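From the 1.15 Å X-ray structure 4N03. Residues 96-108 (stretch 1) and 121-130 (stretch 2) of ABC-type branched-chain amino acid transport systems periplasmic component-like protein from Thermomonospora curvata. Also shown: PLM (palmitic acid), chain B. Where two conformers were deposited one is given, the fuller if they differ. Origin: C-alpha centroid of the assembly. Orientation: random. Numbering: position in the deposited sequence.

Stretch 1, residues 96-108: LNNNVLAIPHFLG
Stretch 2, residues 121-130: SDKMFTIPSA

The two stretches form a parallel, bulged β-ladder, extended at its N-terminal end by a selenomethionine packed against a loop and by one polar side-chain bond.

The strands ending at Leu 107 and Ser 129 run in the same sense, their axes 39° apart and 4.4 Å at closest approach. Three parallel bridges set the register: Ile 103 with Thr 126 (CA to CA 4.7 Å), Phe 106 with Pro 128 (4.5 Å) and Leu 107 with Ser 129 (4.6 Å). The register slips by one residue between the first two, a β-bulge, where the chain turns a corner at Pro 104 (phi/psi -80/-1).

Hydrogen bonds alternate in direction. Ile 103 N donates to Phe 125 O (2.9 Å, 176°) and Ile 127 N to Ile 103 O (2.9 Å); beyond the bulge, Phe 106 N reaches Ile 127 O at 3.3 Å and 146°, followed by Ser 129 N to Phe 106 O (3.0 Å) and Gly 108 N to Ser 129 O (2.9 Å). Gly 108, at phi/psi 102/131, sits at the N-cap position just before a helix; a CB there would jam against the preceding carbonyl.

Side chains of Ile 103 (m, t), Phe 106 (chi1 t), Thr 126 (m) and Pro 128 share one sheet face; Leu 107 (chi1 t) and Ser 129 (m) share the other. Phe 106 CB lies 4.0 Å from Thr 126 CG2, and Pro 104 CB meets Ile 127 CD1 (m, t) at 4.3 Å, an apolar contact.

Met 124, selenomethionine (t, p, p), buries the most area: SE lies 3.5 Å from Leu 101 O, while CE and CG make apolar contacts with Val 100 CG2 and Ile 103 CD1, each at 4.0 Å. Preceding it, Lys 123 (58/42), the first residue past a helix, leaves it with positive phi in a Schellman motif. The amide of Asn 97 (p) offers an N-H from ND2 to the carboxylate OD2 of Asp 122 (m), 2.9 Å and nearly linear at 176°. Water 2 joins Leu 101 O (2.7 Å) to Phe 125 N (2.8 Å), bridging backbone groups before the ladder begins.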

# COMPACT_ATOMS: atom_id res chain seq x y z
N LEU A 96 -13.07 9.21 15.45
CA LEU A 96 -12.58 10.26 14.59
C LEU A 96 -13.66 10.83 13.71
O LEU A 96 -13.50 11.95 13.26
CB LEU A 96 -11.52 9.71 13.63
CG LEU A 96 -10.21 9.25 14.23
CD1 LEU A 96 -9.39 8.61 13.12
CD2 LEU A 96 -9.49 10.43 14.83
N ASN A 97 -14.73 10.07 13.38
CA ASN A 97 -15.48 10.38 12.16
C ASN A 97 -16.24 11.68 12.21
O ASN A 97 -16.52 12.27 11.18
CB ASN A 97 -16.38 9.23 11.70
CG ASN A 97 -17.53 8.94 12.66
OD1 ASN A 97 -17.39 9.06 13.87
ND2 ASN A 97 -18.67 8.50 12.11
N ASN A 98 -16.59 12.14 13.40
CA ASN A 98 -17.35 13.36 13.45
C ASN A 98 -16.47 14.59 13.54
O ASN A 98 -16.96 15.72 13.50
CB ASN A 98 -18.46 13.28 14.50
CG ASN A 98 -19.58 12.27 14.10
OD1 ASN A 98 -20.01 12.18 12.93
ND2 ASN A 98 -20.03 11.50 15.07
N ASN A 99 -15.13 14.41 13.62
CA ASN A 99 -14.18 15.50 13.96
C ASN A 99 -12.98 15.65 13.05
O ASN A 99 -12.11 16.47 13.32
CB ASN A 99 -13.69 15.46 15.43
CG ASN A 99 -13.03 14.16 15.83
OD1 ASN A 99 -11.83 13.96 15.63
ND2 ASN A 99 -13.81 13.28 16.45
N VAL A 100 -12.93 14.86 11.97
CA VAL A 100 -11.94 15.01 10.93
C VAL A 100 -12.67 15.15 9.61
O VAL A 100 -13.75 14.59 9.42
CB VAL A 100 -10.90 13.85 10.87
CG1 VAL A 100 -10.17 13.69 12.20
CG2 VAL A 100 -11.50 12.55 10.45
N LEU A 101 -12.07 15.83 8.66
CA LEU A 101 -12.69 16.01 7.38
C LEU A 101 -12.56 14.78 6.49
O LEU A 101 -13.53 14.44 5.76
CB LEU A 101 -12.07 17.23 6.67
CG LEU A 101 -12.66 17.52 5.27
CD1 LEU A 101 -14.10 17.91 5.29
CD2 LEU A 101 -11.85 18.64 4.63
N ALA A 102 -11.39 14.17 6.51
CA ALA A 102 -11.00 13.07 5.64
C ALA A 102 -9.98 12.23 6.40
O ALA A 102 -9.43 12.68 7.42
CB ALA A 102 -10.39 13.62 4.36
N ILE A 103 -9.71 11.04 5.86
CA ILE A 103 -8.75 10.06 6.41
C ILE A 103 -7.75 9.75 5.32
O ILE A 103 -7.94 8.81 4.53
CB ILE A 103 -9.42 8.82 6.96
CG1 ILE A 103 -10.35 9.21 8.10
CG2 ILE A 103 -8.36 7.85 7.42
CD1 ILE A 103 -11.13 8.03 8.66
N PRO A 104 -6.65 10.52 5.24
CA PRO A 104 -5.68 10.30 4.17
C PRO A 104 -4.69 9.19 4.35
O PRO A 104 -3.88 8.94 3.48
CB PRO A 104 -4.95 11.63 4.10
CG PRO A 104 -4.99 12.15 5.50
CD PRO A 104 -6.39 11.82 5.92
N HIS A 105 -4.75 8.50 5.49
CA HIS A 105 -4.03 7.25 5.66
C HIS A 105 -4.82 6.35 6.57
O HIS A 105 -5.06 6.66 7.72
CB HIS A 105 -2.61 7.47 6.24
CG HIS A 105 -1.91 6.20 6.59
ND1 HIS A 105 -1.82 5.13 5.73
CD2 HIS A 105 -1.27 5.82 7.72
CE1 HIS A 105 -1.19 4.14 6.34
NE2 HIS A 105 -0.83 4.53 7.54
N PHE A 106 -5.27 5.20 6.03
CA PHE A 106 -5.95 4.17 6.79
C PHE A 106 -5.26 2.85 6.39
O PHE A 106 -5.45 2.36 5.26
CB PHE A 106 -7.42 4.15 6.43
CG PHE A 106 -8.30 3.59 7.51
CD1 PHE A 106 -7.93 2.47 8.25
CD2 PHE A 106 -9.52 4.14 7.76
CE1 PHE A 106 -8.77 1.98 9.25
CE2 PHE A 106 -10.34 3.67 8.76
CZ PHE A 106 -9.97 2.57 9.51
N LEU A 107 -4.43 2.32 7.27
CA LEU A 107 -3.63 1.14 6.93
C LEU A 107 -4.48 -0.13 7.04
O LEU A 107 -5.13 -0.34 8.04
CB LEU A 107 -2.44 1.02 7.88
CG LEU A 107 -1.41 -0.03 7.48
CD1 LEU A 107 -0.02 0.47 7.85
CD2 LEU A 107 -1.67 -1.38 8.13
N GLY A 108 -4.37 -0.99 6.05
CA GLY A 108 -4.83 -2.35 6.18
C GLY A 108 -6.16 -2.68 5.51
O GLY A 108 -7.14 -1.98 5.71
N SER A 121 -21.56 6.10 4.21
CA SER A 121 -22.62 6.88 4.83
C SER A 121 -22.14 8.26 5.21
O SER A 121 -22.83 9.25 5.07
CB SER A 121 -23.14 6.14 6.06
OG SER A 121 -24.20 6.87 6.66
N ASP A 122 -20.90 8.32 5.69
CA ASP A 122 -20.27 9.56 6.18
C ASP A 122 -19.69 10.40 5.04
O ASP A 122 -19.32 11.55 5.25
CB ASP A 122 -19.18 9.22 7.19
CG ASP A 122 -19.71 8.72 8.50
OD1 ASP A 122 -20.90 8.98 8.83
OD2 ASP A 122 -18.93 8.11 9.22
N LYS A 123 -19.60 9.86 3.84
CA LYS A 123 -18.94 10.50 2.70
C LYS A 123 -17.47 10.84 3.02
O LYS A 123 -16.95 11.88 2.63
CB LYS A 123 -19.71 11.74 2.24
CG LYS A 123 -21.14 11.43 1.82
CD LYS A 123 -21.87 12.67 1.34
CE LYS A 123 -23.08 12.36 0.48
NZ LYS A 123 -24.02 11.32 0.99
N MSE A 124 -16.79 9.92 3.68
CA MSE A 124 -15.43 10.16 4.20
C MSE A 124 -14.41 9.80 3.17
O MSE A 124 -14.18 8.63 2.90
CB MSE A 124 -15.24 9.27 5.44
CG MSE A 124 -13.88 9.49 6.14
SE MSE A 124 -13.77 11.21 7.04
CE MSE A 124 -14.54 10.54 8.74
N PHE A 125 -13.72 10.81 2.61
CA PHE A 125 -12.64 10.52 1.70
C PHE A 125 -11.55 9.81 2.42
O PHE A 125 -11.02 10.34 3.41
CB PHE A 125 -12.13 11.84 1.06
CG PHE A 125 -11.00 11.70 0.09
CD1 PHE A 125 -10.87 10.58 -0.73
CD2 PHE A 125 -10.03 12.71 -0.02
CE1 PHE A 125 -9.82 10.47 -1.62
CE2 PHE A 125 -9.02 12.58 -0.95
CZ PHE A 125 -8.88 11.47 -1.72
N THR A 126 -11.19 8.61 1.99
CA THR A 126 -10.28 7.72 2.64
C THR A 126 -9.25 7.25 1.65
O THR A 126 -9.65 6.75 0.58
CB THR A 126 -11.07 6.55 3.25
OG1 THR A 126 -12.06 7.02 4.15
CG2 THR A 126 -10.17 5.62 3.98
N ILE A 127 -7.96 7.35 2.00
CA ILE A 127 -6.90 6.84 1.19
C ILE A 127 -6.22 5.72 1.92
O ILE A 127 -5.37 5.95 2.83
CB ILE A 127 -5.86 7.91 0.79
CG1 ILE A 127 -6.50 9.15 0.22
CG2 ILE A 127 -4.81 7.32 -0.14
CD1 ILE A 127 -5.57 10.34 0.04
N PRO A 128 -6.59 4.47 1.62
CA PRO A 128 -5.94 3.36 2.33
C PRO A 128 -4.49 3.11 1.92
O PRO A 128 -4.07 3.44 0.83
CB PRO A 128 -6.78 2.14 1.88
CG PRO A 128 -8.02 2.69 1.30
CD PRO A 128 -7.63 3.99 0.71
N SER A 129 -3.73 2.56 2.86
CA SER A 129 -2.50 1.76 2.52
C SER A 129 -2.93 0.29 2.61
O SER A 129 -2.83 -0.41 3.62
CB SER A 129 -1.33 2.10 3.41
OG SER A 129 -0.95 3.44 3.27
N ALA A 130 -3.59 -0.13 1.54
CA ALA A 130 -4.33 -1.34 1.41
C ALA A 130 -4.78 -1.44 -0.05
O ALA A 130 -5.23 -0.45 -0.60
CB ALA A 130 -5.52 -1.33 2.31
C1 PLM B . -3.17 -5.15 3.85
O1 PLM B . -3.63 -4.79 2.74
O2 PLM B . -3.87 -5.43 4.85
C2 PLM B . -1.68 -5.08 4.06
C3 PLM B . -1.31 -3.57 4.40
C4 PLM B . 0.17 -3.31 4.42
C5 PLM B . 0.51 -1.90 4.80
C6 PLM B . 1.99 -1.47 4.76
C7 PLM B . 2.33 -0.87 3.41
C8 PLM B . 3.78 -0.57 3.17
C9 PLM B . 4.08 0.30 1.96
CA PLM B . 4.32 -0.47 0.64
CB PLM B . 4.30 0.58 -0.55
CC PLM B . 3.30 0.16 -1.66
CD PLM B . 2.82 1.29 -2.54
CE PLM B . 1.82 0.95 -3.63
CF PLM B . 0.96 2.18 -3.99
CG PLM B . 1.59 3.10 -5.02
O HOH W 1 -21.30 10.15 11.35
O HOH W 2 -13.58 13.49 3.26
O HOH W 3 -2.53 5.76 2.89